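Long-range contacts in nigritoxine (PDB 5M41), which is a bacterial toxin of Vibrio nigripulchritudo active against crustaceans and insects, with a new fold: residues L100-P106 / S126-N130; F119-D124 / W159-N165; D327-L333 / V367-S373; Q668-V673 / A745-R750; A677-M681 / V729-R734. All coordinates share one frame; numbering follows the deposited sequence. Where two conformers were deposited one is given.

Contact 1. Residues L100-P106 / S126-N130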
# COMPACT_ATOMS: atom_id res chain seq x y z
N LEU A 100 40.02 5.88 -32.24
CA LEU A 100 39.96 6.50 -30.93
C LEU A 100 38.55 6.29 -30.40
O LEU A 100 37.59 6.66 -31.06
CB LEU A 100 40.24 8.01 -31.05
CG LEU A 100 40.00 8.80 -29.76
CD1 LEU A 100 41.00 8.38 -28.68
CD2 LEU A 100 40.12 10.28 -30.06
N VAL A 101 38.44 5.68 -29.22
CA VAL A 101 37.14 5.46 -28.58
C VAL A 101 36.95 6.42 -27.40
O VAL A 101 37.89 6.62 -26.60
CB VAL A 101 36.97 3.99 -28.14
CG1 VAL A 101 35.63 3.79 -27.42
CG2 VAL A 101 37.06 3.06 -29.37
N ASN A 102 35.77 7.04 -27.32
CA ASN A 102 35.32 7.81 -26.16
C ASN A 102 33.95 7.26 -25.78
O ASN A 102 32.92 7.59 -26.38
CB ASN A 102 35.21 9.33 -26.48
CG ASN A 102 34.76 10.16 -25.27
OD1 ASN A 102 34.46 9.63 -24.18
ND2 ASN A 102 34.69 11.48 -25.46
N LEU A 103 33.94 6.40 -24.76
CA LEU A 103 32.70 5.74 -24.38
C LEU A 103 31.64 6.70 -23.88
O LEU A 103 30.45 6.35 -23.86
CB LEU A 103 32.96 4.64 -23.35
CG LEU A 103 33.92 3.53 -23.75
CD1 LEU A 103 34.22 2.69 -22.51
CD2 LEU A 103 33.35 2.65 -24.87
N ASN A 104 32.04 7.91 -23.49
CA ASN A 104 31.09 8.89 -22.95
C ASN A 104 30.69 9.99 -23.94
O ASN A 104 30.08 10.99 -23.53
CB ASN A 104 31.62 9.53 -21.65
CG ASN A 104 30.51 10.08 -20.78
OD1 ASN A 104 29.47 9.44 -20.65
ND2 ASN A 104 30.71 11.26 -20.19
N SER A 105 31.06 9.85 -25.21
CA SER A 105 30.70 10.88 -26.19
C SER A 105 29.28 10.66 -26.70
O SER A 105 28.97 9.58 -27.16
CB SER A 105 31.65 10.87 -27.38
OG SER A 105 31.27 11.84 -28.36
N PRO A 106 28.43 11.69 -26.65
CA PRO A 106 27.08 11.56 -27.21
C PRO A 106 27.08 11.14 -28.70
O PRO A 106 26.30 10.28 -29.11
CB PRO A 106 26.51 12.97 -27.10
CG PRO A 106 27.32 13.64 -26.05
CD PRO A 106 28.69 13.02 -26.07
N SER A 126 32.83 16.78 -24.61
CA SER A 126 32.70 15.39 -24.21
C SER A 126 34.05 14.64 -24.19
O SER A 126 34.13 13.54 -23.62
CB SER A 126 31.68 14.65 -25.08
OG SER A 126 32.21 14.35 -26.36
N PHE A 127 35.07 15.22 -24.82
CA PHE A 127 36.44 14.70 -24.76
C PHE A 127 37.21 15.40 -23.64
O PHE A 127 37.89 14.77 -22.82
CB PHE A 127 37.17 14.88 -26.10
CG PHE A 127 36.75 13.88 -27.14
CD1 PHE A 127 37.46 12.70 -27.33
CD2 PHE A 127 35.59 14.08 -27.90
CE1 PHE A 127 37.05 11.77 -28.28
CE2 PHE A 127 35.17 13.15 -28.85
CZ PHE A 127 35.91 12.00 -29.05
N ARG A 128 37.03 16.71 -23.58
CA ARG A 128 37.73 17.52 -22.63
C ARG A 128 37.40 17.13 -21.18
O ARG A 128 38.29 17.19 -20.33
CB ARG A 128 37.39 18.98 -22.85
CG ARG A 128 38.36 19.91 -22.15
CD ARG A 128 38.12 21.35 -22.59
NE ARG A 128 38.61 22.26 -21.58
CZ ARG A 128 37.89 22.70 -20.56
NH1 ARG A 128 36.62 22.31 -20.41
NH2 ARG A 128 38.44 23.53 -19.67
N GLN A 129 36.13 16.78 -20.94
CA GLN A 129 35.60 16.34 -19.63
C GLN A 129 36.32 15.11 -19.09
O GLN A 129 36.24 14.82 -17.91
CB GLN A 129 34.16 15.86 -19.80
CG GLN A 129 33.09 16.87 -19.50
CD GLN A 129 31.73 16.35 -19.93
OE1 GLN A 129 31.54 15.16 -20.27
NE2 GLN A 129 30.76 17.26 -19.96
N ASN A 130 36.93 14.34 -19.97
CA ASN A 130 37.58 13.09 -19.59
C ASN A 130 38.93 13.28 -18.93
O ASN A 130 39.57 12.29 -18.50
CB ASN A 130 37.69 12.16 -20.80
CG ASN A 130 36.35 11.54 -21.19
OD1 ASN A 130 35.51 11.32 -20.34
ND2 ASN A 130 36.17 11.22 -22.47
O HOH W 1 33.22 12.53 -21.06

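Contact 2. Residues F119-D124 / W159-N165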
# COMPACT_ATOMS: atom_id res chain seq x y z
N PHE A 119 43.63 13.98 -34.84
CA PHE A 119 43.65 14.35 -33.40
C PHE A 119 43.40 15.85 -33.19
O PHE A 119 42.71 16.24 -32.24
CB PHE A 119 44.98 13.93 -32.74
CG PHE A 119 45.08 12.45 -32.41
CD1 PHE A 119 44.16 11.86 -31.55
CD2 PHE A 119 46.09 11.67 -32.94
CE1 PHE A 119 44.24 10.50 -31.23
CE2 PHE A 119 46.18 10.32 -32.65
CZ PHE A 119 45.25 9.73 -31.78
N ASN A 120 43.93 16.68 -34.09
CA ASN A 120 43.81 18.13 -33.94
C ASN A 120 42.39 18.65 -34.10
O ASN A 120 42.05 19.69 -33.53
CB ASN A 120 44.78 18.85 -34.89
CG ASN A 120 46.22 18.58 -34.53
OD1 ASN A 120 46.91 19.45 -34.00
ND2 ASN A 120 46.69 17.37 -34.80
N ASN A 121 41.58 17.92 -34.85
CA ASN A 121 40.18 18.28 -35.10
C ASN A 121 39.21 17.88 -33.98
O ASN A 121 38.03 18.26 -34.01
CB ASN A 121 39.74 17.70 -36.45
CG ASN A 121 40.44 18.38 -37.64
OD1 ASN A 121 41.03 19.46 -37.52
ND2 ASN A 121 40.37 17.75 -38.80
N ILE A 122 39.69 17.11 -33.00
CA ILE A 122 38.86 16.72 -31.87
C ILE A 122 38.94 17.75 -30.76
O ILE A 122 39.99 17.93 -30.13
CB ILE A 122 39.21 15.31 -31.33
CG1 ILE A 122 38.82 14.27 -32.39
CG2 ILE A 122 38.44 15.03 -30.05
CD1 ILE A 122 39.57 12.97 -32.28
N ASN A 123 37.82 18.44 -30.53
CA ASN A 123 37.81 19.52 -29.55
C ASN A 123 36.59 19.62 -28.63
O ASN A 123 36.56 20.49 -27.76
CB ASN A 123 38.05 20.85 -30.28
CG ASN A 123 37.01 21.11 -31.34
OD1 ASN A 123 35.82 20.95 -31.11
ND2 ASN A 123 37.47 21.50 -32.53
N ASP A 124 35.61 18.72 -28.77
CA ASP A 124 34.32 18.74 -28.06
C ASP A 124 34.51 18.56 -26.55
O ASP A 124 35.43 17.86 -26.11
CB ASP A 124 33.42 17.61 -28.62
CG ASP A 124 31.97 17.65 -28.09
OD1 ASP A 124 31.23 18.62 -28.40
OD2 ASP A 124 31.56 16.70 -27.41
N TRP A 159 41.11 24.56 -27.10
CA TRP A 159 41.46 23.20 -26.66
C TRP A 159 41.27 22.13 -27.73
O TRP A 159 40.23 22.09 -28.39
CB TRP A 159 40.67 22.86 -25.38
CG TRP A 159 41.04 21.52 -24.79
CD1 TRP A 159 41.94 21.26 -23.76
CD2 TRP A 159 40.54 20.20 -25.20
NE1 TRP A 159 42.02 19.91 -23.50
CE2 TRP A 159 41.21 19.22 -24.33
CE3 TRP A 159 39.64 19.75 -26.15
CZ2 TRP A 159 40.98 17.87 -24.45
CZ3 TRP A 159 39.42 18.38 -26.25
CH2 TRP A 159 40.07 17.46 -25.42
N ASN A 160 42.27 21.26 -27.92
CA ASN A 160 42.12 20.09 -28.80
C ASN A 160 43.09 18.94 -28.50
O ASN A 160 44.02 19.10 -27.72
CB ASN A 160 42.13 20.49 -30.30
CG ASN A 160 43.49 20.92 -30.79
OD1 ASN A 160 44.45 20.14 -30.83
ND2 ASN A 160 43.59 22.18 -31.21
N LEU A 161 42.87 17.78 -29.13
CA LEU A 161 43.71 16.59 -28.89
C LEU A 161 44.99 16.45 -29.73
O LEU A 161 45.64 15.39 -29.70
CB LEU A 161 42.86 15.31 -29.02
CG LEU A 161 41.76 15.01 -27.99
CD1 LEU A 161 41.19 13.64 -28.31
CD2 LEU A 161 42.28 15.03 -26.55
N GLY A 162 45.39 17.52 -30.43
CA GLY A 162 46.63 17.51 -31.22
C GLY A 162 47.83 16.99 -30.47
O GLY A 162 48.68 16.30 -31.04
N TYR A 163 47.89 17.26 -29.17
CA TYR A 163 49.03 16.82 -28.35
C TYR A 163 49.19 15.30 -28.23
O TYR A 163 50.27 14.81 -27.88
CB TYR A 163 49.02 17.49 -26.96
CG TYR A 163 47.95 16.99 -26.01
CD1 TYR A 163 48.27 16.09 -24.99
CD2 TYR A 163 46.63 17.44 -26.11
CE1 TYR A 163 47.30 15.63 -24.10
CE2 TYR A 163 45.65 16.99 -25.23
CZ TYR A 163 46.00 16.09 -24.22
OH TYR A 163 45.04 15.66 -23.34
N PHE A 164 48.15 14.54 -28.56
CA PHE A 164 48.23 13.08 -28.57
C PHE A 164 49.28 12.61 -29.59
O PHE A 164 49.80 11.50 -29.50
CB PHE A 164 46.85 12.47 -28.89
CG PHE A 164 45.98 12.22 -27.67
CD1 PHE A 164 45.93 13.14 -26.61
CD2 PHE A 164 45.17 11.08 -27.61
CE1 PHE A 164 45.11 12.90 -25.50
CE2 PHE A 164 44.34 10.84 -26.51
CZ PHE A 164 44.31 11.75 -25.45
N ASN A 165 49.62 13.46 -30.56
CA ASN A 165 50.63 13.11 -31.57
C ASN A 165 52.06 13.05 -31.05
O ASN A 165 52.91 12.41 -31.66
CB ASN A 165 50.54 14.05 -32.76
CG ASN A 165 49.29 13.82 -33.56
OD1 ASN A 165 49.06 12.71 -34.03
ND2 ASN A 165 48.47 14.85 -33.69
O HOH W 2 47.28 20.92 -30.91

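Contact 3. Residues D327-L333 / V367-S373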
# COMPACT_ATOMS: atom_id res chain seq x y z
N ASP A 327 13.63 15.24 -3.25
CA ASP A 327 13.29 14.47 -2.06
C ASP A 327 12.55 13.20 -2.44
O ASP A 327 11.61 13.25 -3.26
CB ASP A 327 12.33 15.26 -1.15
CG ASP A 327 13.02 16.36 -0.36
OD1 ASP A 327 14.24 16.25 -0.14
OD2 ASP A 327 12.32 17.32 0.06
N VAL A 328 12.92 12.09 -1.80
CA VAL A 328 12.21 10.83 -2.00
C VAL A 328 10.97 10.82 -1.13
O VAL A 328 11.01 11.12 0.07
CB VAL A 328 13.12 9.61 -1.70
CG1 VAL A 328 12.30 8.32 -1.71
CG2 VAL A 328 14.24 9.51 -2.75
N ILE A 329 9.83 10.52 -1.73
CA ILE A 329 8.57 10.52 -1.04
C ILE A 329 7.84 9.20 -1.29
O ILE A 329 8.12 8.51 -2.28
CB ILE A 329 7.69 11.74 -1.42
CG1 ILE A 329 7.34 11.76 -2.90
CG2 ILE A 329 8.36 13.07 -1.05
CD1 ILE A 329 6.17 12.67 -3.23
N SER A 330 6.95 8.85 -0.38
CA SER A 330 6.06 7.74 -0.57
C SER A 330 4.68 8.36 -0.71
O SER A 330 4.19 9.01 0.22
CB SER A 330 6.11 6.82 0.64
OG SER A 330 5.06 5.86 0.58
N LEU A 331 4.08 8.21 -1.89
CA LEU A 331 2.68 8.55 -2.02
C LEU A 331 1.88 7.29 -1.70
O LEU A 331 1.86 6.33 -2.50
CB LEU A 331 2.37 9.12 -3.41
CG LEU A 331 0.92 9.17 -3.92
CD1 LEU A 331 0.03 10.05 -3.05
CD2 LEU A 331 0.91 9.68 -5.35
N SER A 332 1.24 7.29 -0.54
CA SER A 332 0.45 6.15 -0.09
C SER A 332 -0.97 6.28 -0.57
O SER A 332 -1.58 7.32 -0.38
CB SER A 332 0.42 6.05 1.44
OG SER A 332 1.68 5.66 1.96
N LEU A 333 -1.50 5.23 -1.18
CA LEU A 333 -2.91 5.16 -1.50
C LEU A 333 -3.41 3.99 -0.69
O LEU A 333 -3.11 2.82 -1.00
CB LEU A 333 -3.09 4.97 -3.00
CG LEU A 333 -2.51 6.11 -3.86
CD1 LEU A 333 -2.45 5.68 -5.31
CD2 LEU A 333 -3.34 7.38 -3.71
N VAL A 367 -1.34 0.57 -1.83
CA VAL A 367 -0.04 0.67 -2.48
C VAL A 367 0.66 1.97 -2.13
O VAL A 367 0.01 2.98 -1.85
CB VAL A 367 -0.10 0.52 -4.03
CG1 VAL A 367 -0.88 -0.73 -4.40
CG2 VAL A 367 -0.75 1.75 -4.66
N ASP A 368 1.99 1.93 -2.13
CA ASP A 368 2.78 3.15 -2.03
C ASP A 368 3.57 3.32 -3.33
O ASP A 368 4.19 2.38 -3.82
CB ASP A 368 3.78 3.03 -0.88
CG ASP A 368 3.11 2.76 0.47
OD1 ASP A 368 2.06 3.38 0.80
OD2 ASP A 368 3.67 1.93 1.22
N ILE A 369 3.57 4.53 -3.85
CA ILE A 369 4.36 4.88 -5.03
C ILE A 369 5.55 5.70 -4.54
O ILE A 369 5.37 6.78 -3.95
CB ILE A 369 3.50 5.67 -6.05
CG1 ILE A 369 2.26 4.84 -6.44
CG2 ILE A 369 4.35 6.04 -7.28
CD1 ILE A 369 1.13 5.61 -7.13
N VAL A 370 6.75 5.15 -4.70
CA VAL A 370 7.98 5.74 -4.10
C VAL A 370 8.97 6.21 -5.18
O VAL A 370 9.32 5.46 -6.07
CB VAL A 370 8.67 4.74 -3.15
CG1 VAL A 370 10.00 5.29 -2.62
CG2 VAL A 370 7.74 4.38 -1.99
N GLY A 371 9.38 7.47 -5.10
CA GLY A 371 10.40 8.04 -5.98
C GLY A 371 10.58 9.48 -5.57
O GLY A 371 9.99 9.92 -4.59
N SER A 372 11.36 10.26 -6.33
CA SER A 372 11.47 11.66 -5.99
C SER A 372 10.13 12.34 -6.28
O SER A 372 9.38 11.87 -7.14
CB SER A 372 12.62 12.34 -6.75
OG SER A 372 12.18 12.77 -8.02
N SER A 373 9.82 13.43 -5.57
CA SER A 373 8.56 14.12 -5.84
C SER A 373 8.42 14.51 -7.31
O SER A 373 7.35 14.33 -7.91
CB SER A 373 8.33 15.31 -4.92
OG SER A 373 9.39 16.21 -4.96
O HOH W 3 5.92 3.44 1.48

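Contact 4. Residues Q668-V673 / A745-R750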
# COMPACT_ATOMS: atom_id res chain seq x y z
N GLN A 668 -18.12 -12.77 29.09
CA GLN A 668 -16.66 -12.61 29.06
C GLN A 668 -15.92 -13.86 28.53
O GLN A 668 -15.01 -13.73 27.71
CB GLN A 668 -16.12 -12.24 30.44
CG GLN A 668 -14.76 -11.59 30.36
CD GLN A 668 -14.11 -11.37 31.71
OE1 GLN A 668 -13.69 -10.26 32.02
NE2 GLN A 668 -14.03 -12.44 32.52
N ASP A 669 -16.31 -15.06 28.99
CA ASP A 669 -15.69 -16.28 28.44
C ASP A 669 -15.86 -16.31 26.92
O ASP A 669 -14.92 -16.63 26.20
CB ASP A 669 -16.33 -17.54 29.02
CG ASP A 669 -16.05 -17.74 30.50
OD1 ASP A 669 -15.09 -17.17 31.06
OD2 ASP A 669 -16.85 -18.49 31.10
N PHE A 670 -17.07 -15.98 26.46
CA PHE A 670 -17.42 -15.97 25.04
C PHE A 670 -16.55 -14.99 24.28
O PHE A 670 -15.92 -15.33 23.27
CB PHE A 670 -18.92 -15.64 24.84
CG PHE A 670 -19.35 -15.63 23.40
CD1 PHE A 670 -19.53 -16.82 22.71
CD2 PHE A 670 -19.60 -14.43 22.75
CE1 PHE A 670 -19.94 -16.82 21.38
CE2 PHE A 670 -20.01 -14.41 21.42
CZ PHE A 670 -20.17 -15.61 20.73
N ILE A 671 -16.48 -13.78 24.81
CA ILE A 671 -15.73 -12.70 24.17
C ILE A 671 -14.24 -13.04 24.10
O ILE A 671 -13.60 -12.86 23.05
CB ILE A 671 -15.99 -11.35 24.88
CG1 ILE A 671 -17.42 -10.85 24.56
CG2 ILE A 671 -14.94 -10.31 24.51
CD1 ILE A 671 -17.80 -9.54 25.24
N THR A 672 -13.69 -13.56 25.20
CA THR A 672 -12.26 -13.94 25.23
C THR A 672 -11.93 -14.91 24.10
O THR A 672 -10.96 -14.72 23.38
CB THR A 672 -11.88 -14.54 26.59
OG1 THR A 672 -12.14 -13.58 27.62
CG2 THR A 672 -10.39 -14.95 26.62
N VAL A 673 -12.74 -15.94 23.90
CA VAL A 673 -12.47 -16.90 22.84
C VAL A 673 -12.66 -16.24 21.46
O VAL A 673 -11.80 -16.36 20.58
CB VAL A 673 -13.27 -18.21 23.03
CG1 VAL A 673 -13.19 -19.10 21.81
CG2 VAL A 673 -12.71 -18.98 24.23
N ALA A 745 -11.09 -22.93 28.08
CA ALA A 745 -10.36 -22.36 26.93
C ALA A 745 -10.14 -20.86 27.13
O ALA A 745 -9.04 -20.35 26.87
CB ALA A 745 -11.11 -22.63 25.63
N ALA A 746 -11.18 -20.17 27.60
CA ALA A 746 -11.05 -18.77 27.95
C ALA A 746 -10.01 -18.56 29.05
O ALA A 746 -9.14 -17.69 28.95
CB ALA A 746 -12.42 -18.19 28.36
N GLN A 747 -10.11 -19.35 30.11
CA GLN A 747 -9.11 -19.34 31.19
C GLN A 747 -7.67 -19.51 30.69
O GLN A 747 -6.79 -18.74 31.07
CB GLN A 747 -9.43 -20.39 32.27
CG GLN A 747 -8.68 -20.13 33.59
CD GLN A 747 -8.91 -18.72 34.13
OE1 GLN A 747 -10.06 -18.29 34.29
NE2 GLN A 747 -7.82 -17.99 34.39
N LYS A 748 -7.44 -20.51 29.83
CA LYS A 748 -6.13 -20.71 29.19
C LYS A 748 -5.66 -19.48 28.45
O LYS A 748 -4.47 -19.20 28.43
CB LYS A 748 -6.16 -21.88 28.21
CG LYS A 748 -5.89 -23.23 28.84
CD LYS A 748 -6.18 -24.35 27.86
CE LYS A 748 -6.08 -25.70 28.55
NZ LYS A 748 -6.31 -26.82 27.60
N LEU A 749 -6.59 -18.74 27.82
CA LEU A 749 -6.20 -17.55 27.08
C LEU A 749 -5.76 -16.38 27.97
O LEU A 749 -4.88 -15.63 27.58
CB LEU A 749 -7.30 -17.10 26.12
CG LEU A 749 -7.40 -18.02 24.91
CD1 LEU A 749 -8.72 -17.76 24.21
CD2 LEU A 749 -6.21 -17.82 24.00
N ARG A 750 -6.37 -16.24 29.15
CA ARG A 750 -5.98 -15.20 30.12
C ARG A 750 -4.66 -15.53 30.83
O ARG A 750 -3.91 -14.63 31.19
CB ARG A 750 -7.11 -14.95 31.14
CG ARG A 750 -8.37 -14.32 30.55
CD ARG A 750 -9.40 -13.98 31.61
NE ARG A 750 -10.06 -15.17 32.15
CZ ARG A 750 -11.26 -15.62 31.77
NH1 ARG A 750 -11.96 -14.99 30.82
NH2 ARG A 750 -11.76 -16.72 32.33

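Contact 5. Residues A677-M681 / V729-R734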
# COMPACT_ATOMS: atom_id res chain seq x y z
N ALA A 677 -9.96 -15.74 18.28
CA ALA A 677 -10.13 -16.40 16.96
C ALA A 677 -9.24 -17.68 16.80
O ALA A 677 -8.47 -17.78 15.85
CB ALA A 677 -9.80 -15.40 15.85
N PRO A 678 -9.32 -18.63 17.74
CA PRO A 678 -8.42 -19.79 17.63
C PRO A 678 -8.91 -20.81 16.62
O PRO A 678 -10.06 -20.73 16.14
CB PRO A 678 -8.49 -20.41 19.02
CG PRO A 678 -9.88 -20.08 19.48
CD PRO A 678 -10.17 -18.70 18.94
N THR A 679 -8.02 -21.73 16.29
CA THR A 679 -8.33 -22.92 15.50
C THR A 679 -9.04 -22.55 14.20
O THR A 679 -8.51 -21.73 13.46
CB THR A 679 -9.05 -23.99 16.34
OG1 THR A 679 -10.31 -23.47 16.77
CG2 THR A 679 -8.26 -24.29 17.58
N LYS A 680 -10.22 -23.10 13.93
CA LYS A 680 -10.86 -22.84 12.62
C LYS A 680 -11.29 -21.39 12.38
O LYS A 680 -11.58 -20.98 11.24
CB LYS A 680 -12.00 -23.82 12.34
CG LYS A 680 -11.60 -25.30 12.36
CD LYS A 680 -10.57 -25.66 11.30
CE LYS A 680 -10.26 -27.16 11.36
NZ LYS A 680 -8.80 -27.37 11.23
N MET A 681 -11.34 -20.60 13.45
CA MET A 681 -11.60 -19.15 13.34
C MET A 681 -10.40 -18.28 12.95
O MET A 681 -10.57 -17.07 12.76
CB MET A 681 -12.14 -18.61 14.66
CG MET A 681 -13.61 -18.28 14.67
SD MET A 681 -13.99 -17.39 16.20
CE MET A 681 -13.78 -15.70 15.65
N VAL A 729 -18.14 -22.94 14.78
CA VAL A 729 -17.31 -21.78 14.53
C VAL A 729 -15.84 -22.14 14.80
O VAL A 729 -14.94 -21.83 14.00
CB VAL A 729 -17.81 -20.58 15.38
CG1 VAL A 729 -16.71 -19.62 15.72
CG2 VAL A 729 -18.96 -19.86 14.67
N LEU A 730 -15.59 -22.82 15.90
CA LEU A 730 -14.22 -23.08 16.30
C LEU A 730 -13.61 -24.32 15.69
O LEU A 730 -12.39 -24.36 15.52
CB LEU A 730 -14.09 -23.13 17.82
CG LEU A 730 -14.58 -21.88 18.57
CD1 LEU A 730 -14.60 -22.12 20.06
CD2 LEU A 730 -13.74 -20.65 18.23
N THR A 731 -14.42 -25.33 15.37
CA THR A 731 -13.87 -26.63 14.93
C THR A 731 -14.52 -27.21 13.68
O THR A 731 -14.29 -28.37 13.34
CB THR A 731 -13.89 -27.69 16.06
OG1 THR A 731 -15.22 -28.23 16.20
CG2 THR A 731 -13.42 -27.12 17.42
N ASN A 732 -15.34 -26.42 12.99
CA ASN A 732 -16.11 -26.91 11.83
C ASN A 732 -16.98 -28.12 12.19
O ASN A 732 -17.25 -28.95 11.34
CB ASN A 732 -15.19 -27.24 10.64
CG ASN A 732 -14.46 -26.03 10.10
OD1 ASN A 732 -14.85 -24.89 10.33
ND2 ASN A 732 -13.39 -26.27 9.37
N GLY A 733 -17.41 -28.20 13.44
CA GLY A 733 -18.27 -29.28 13.91
C GLY A 733 -17.55 -30.62 14.08
O GLY A 733 -18.19 -31.66 14.20
N ARG A 734 -16.22 -30.60 14.09
CA ARG A 734 -15.42 -31.83 14.24
C ARG A 734 -15.29 -32.26 15.69
O ARG A 734 -15.14 -33.43 15.98
CB ARG A 734 -14.03 -31.67 13.60
CG ARG A 734 -14.00 -31.88 12.09
CD ARG A 734 -12.82 -31.16 11.48
NE ARG A 734 -12.04 -32.04 10.60
CZ ARG A 734 -10.87 -31.72 10.03
NH1 ARG A 734 -10.30 -30.52 10.23
NH2 ARG A 734 -10.25 -32.60 9.26

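Contact 1. Residues L100-P106 / S126-N130
Leu100, midway along strand 98-102, lays its CD2 methyl against the Phe127 ring, 3.8 Å from CE1. At Asn102 the contact turns polar. With CG anti to the backbone N (chi1 -179°), its ND2 stands over the centre of one Phe127 face, 3.4 Å above the plane. From there ND2 gives a fairly straight hydrogen bond of 2.8 Å to Ser126 O, which it meets from above the carbonyl plane. OD1 accepts twice, from opposite faces of its own plane: Asn130 ND2 at 2.9 Å and the backbone N of Asn104 at 3.0 Å. The latter bond makes an Asx turn, set on the type I beta turn from Asn102 to Ser105 with which the chain leaves strand 98-102, an inner strand of the five-stranded antiparallel sheet. Three bonds thus fix the rotation of one buried amide. Asn104 ND2 reaches the second segment through a water, which it approaches to 2.9 Å, while its OD1 is held by Asp205. Ser105 OG, also bonded to Lys108 N, makes a weak 3.3 Å bond to Ser126 OG, itself bonded to Asp124, and Pro106 CD rests 3.5 Å from Ser126 CB.

Contact 2. Residues F119-D124 / W159-N165
Two loops meet beside strands 110-113 and 98-102 of the five-stranded antiparallel sheet: residues 119-124, leading out of the short helix 117-120, and residues 159-165, where an Asx turn at Asn160 precedes a 3-10 segment. One backbone bond joins them, from Leu161 N to Ile122 O at 3.1 Å. Asn160 CA also comes within 3.3 Å of Ile122 O, as a CA-H...O contact. The Phe119 ring has Phe164 CB over the centre of one face, a CH-pi contact of 3.9 Å to the centroid and 12° off the normal. The two rings themselves meet obliquely, their planes 47° apart. At the Phe119 edge, near its plane, sits Asn165 OD1, 3.3 Å from CD2; the amide is turned 72° to the ring, and its ND2 is bonded to Pro116 O. Beside this aromatic group Ile122 CG2, anti to the backbone N, presses against Leu161 CD1 at 3.5 Å. The Trp159 ring brings CE3 and CZ3 alongside Asn123, whose carbonyl lies at the ring edge. A water links Asn160 OD1 to Asn120 OD1, weakly on the Asn120 side. The same Asn160 OD1 accepts from Gly162 N at 2.8 Å, in the carbonyl plane; this bond to the backbone N two residues on is the Asx turn, here leading into the 3-10 segment 162-165.

Contact 3. Residues D327-L333 / V367-S373
Strands 328-333 and 367-370 run antiparallel at 155°, their axes 4.4 Å apart, as neighbours in a branched antiparallel sheet. Paired backbone bonds link Leu333 with Val367, Leu331 with Ile369 and Ile329 with Gly371; the longest of them, Gly371 N to Ile329 O, is 3.3 Å. At Gly371 the second chain turns a corner, after which Ser373 N still bonds Asp327 O and Ser372 takes the N-cap position of helix 373-382. On the face carrying Ile329, Leu331, Leu333, Val367 and Ile369, the side chains pack beneath helices 373-382 and 386-396. Leu333 CD1 touches Ile369 CD1 at 4.0 Å, and Ile329 CD1 reaches Ser373 CB at 3.8 Å, its CG1 branch placed between the backbone N and the carbonyl carbon (chi1 61°). The face with Ser330, Ser332, Asp368 and Val370 is more polar. Val370 CG2 lies 3.9 Å from Ser330 CB. Asp368 is buried, and its carboxylate is gripped from several sides: Thr440 OG1 and Ala441 N bond OD2, and Gln442 NE2 bonds OD1, arrangements that would probably favour the ionised form. A water 2.7 Å from Ser330 OG makes a further, weak bond to OD2. Ser332 OG gives OD1 a short bond of 2.6 Å, arriving from above the carboxylate plane.

Contact 4. Residues Q668-V673 / A745-R750
The Arg750 guanidinium has Asp669 OD1 and Gln747 OE1 at its edge, in its plane, and Thr672 OG1 near that edge, while Ala746 O lies over the centre of one face. Asp669 OD1 stands 3.6 Å from Arg750 NH2, a long salt bridge with carboxylate and guanidinium planes turned 32° apart. The chain of Arg750 bends at chi3 (-73°), which folds the group back along its own helix, where NH2 also gives a straight 3.0 Å bond to Gln747 OE1. Thr672 OG1 is bonded to Gln668 O within its own helix. Helices 668-673 and 745-750 cross at 62° with axes 8.7 Å apart. Ala746 CB fits against the Asp669 backbone, 3.7 Å from Asp669 O. Thr672 CG2 meets Leu749 CB at 3.8 Å, and Val673 CG2 lies 4.2 Å from Leu749 CD1. Asp669 OD2 is hydrogen-bonded to Ser743 OG, a second tie to helix 739-751. The long salt bridge, with Arg750 exposed, probably adds to a crossing otherwise made by Ala746, Thr672, Val673 and Leu749.

Contact 5. Residues A677-M681 / V729-R734
Lys680 runs over the end of helix 719-731 from CB to tip, CB lying 3.2 Å from Leu730 O. CG is 3.4 Å from the same Leu730 O. CD comes to 3.5 Å from Asn732 ND2. CE sits at the edge of the Arg734 guanidinium, in its plane, 3.5 Å from NH1. NZ ends 3.6 Å from the same NH1, two like charges side by side and probably mildly unfavourable. The path is bent at chi2 (-62°) and again at chi4, and the chain crosses Asn732 at about a right angle; Asn732 OD1 itself is bonded to Lys614. Leu730 O accepts twice, from Thr679 OG1 at 2.6 Å and from Lys680 N at 3.0 Å, the donors coming from opposite faces of its plane. On the buried side Met681 CG and SD both press on Val729 CG1, and SD also touches Leu730 CD2. Helix 603-614 packs behind this pair, and its Lys614 takes Val729 O. Asn732, within a type I' turn from Thr731 to Arg734, marks a helix C-terminal end at which a residue of positive phi ends the helical geometry.

How the contacts relate
Contacts 1 and 2 share one neighbourhood: Leu100 and Phe127 pack on Ile122, and their segments alternate along the chain, so strand 98-102, the short helices and the loop form one cluster. Contact 1 is largely buried and relies on amide bonds, contact 2 is partly exposed and more aromatic. At the far side of the chain, contact 5 is nested in the loop closed by contact 4, and Val673 touches both Pro678 and Leu730; there a helix crossing of mixed apolar and charged contacts adjoins a helix end held through one carbonyl. The centre of contact 3 lies about 10 Å from the centre of the chain; this contact is buried nearly throughout and is the only strand pairing among the five.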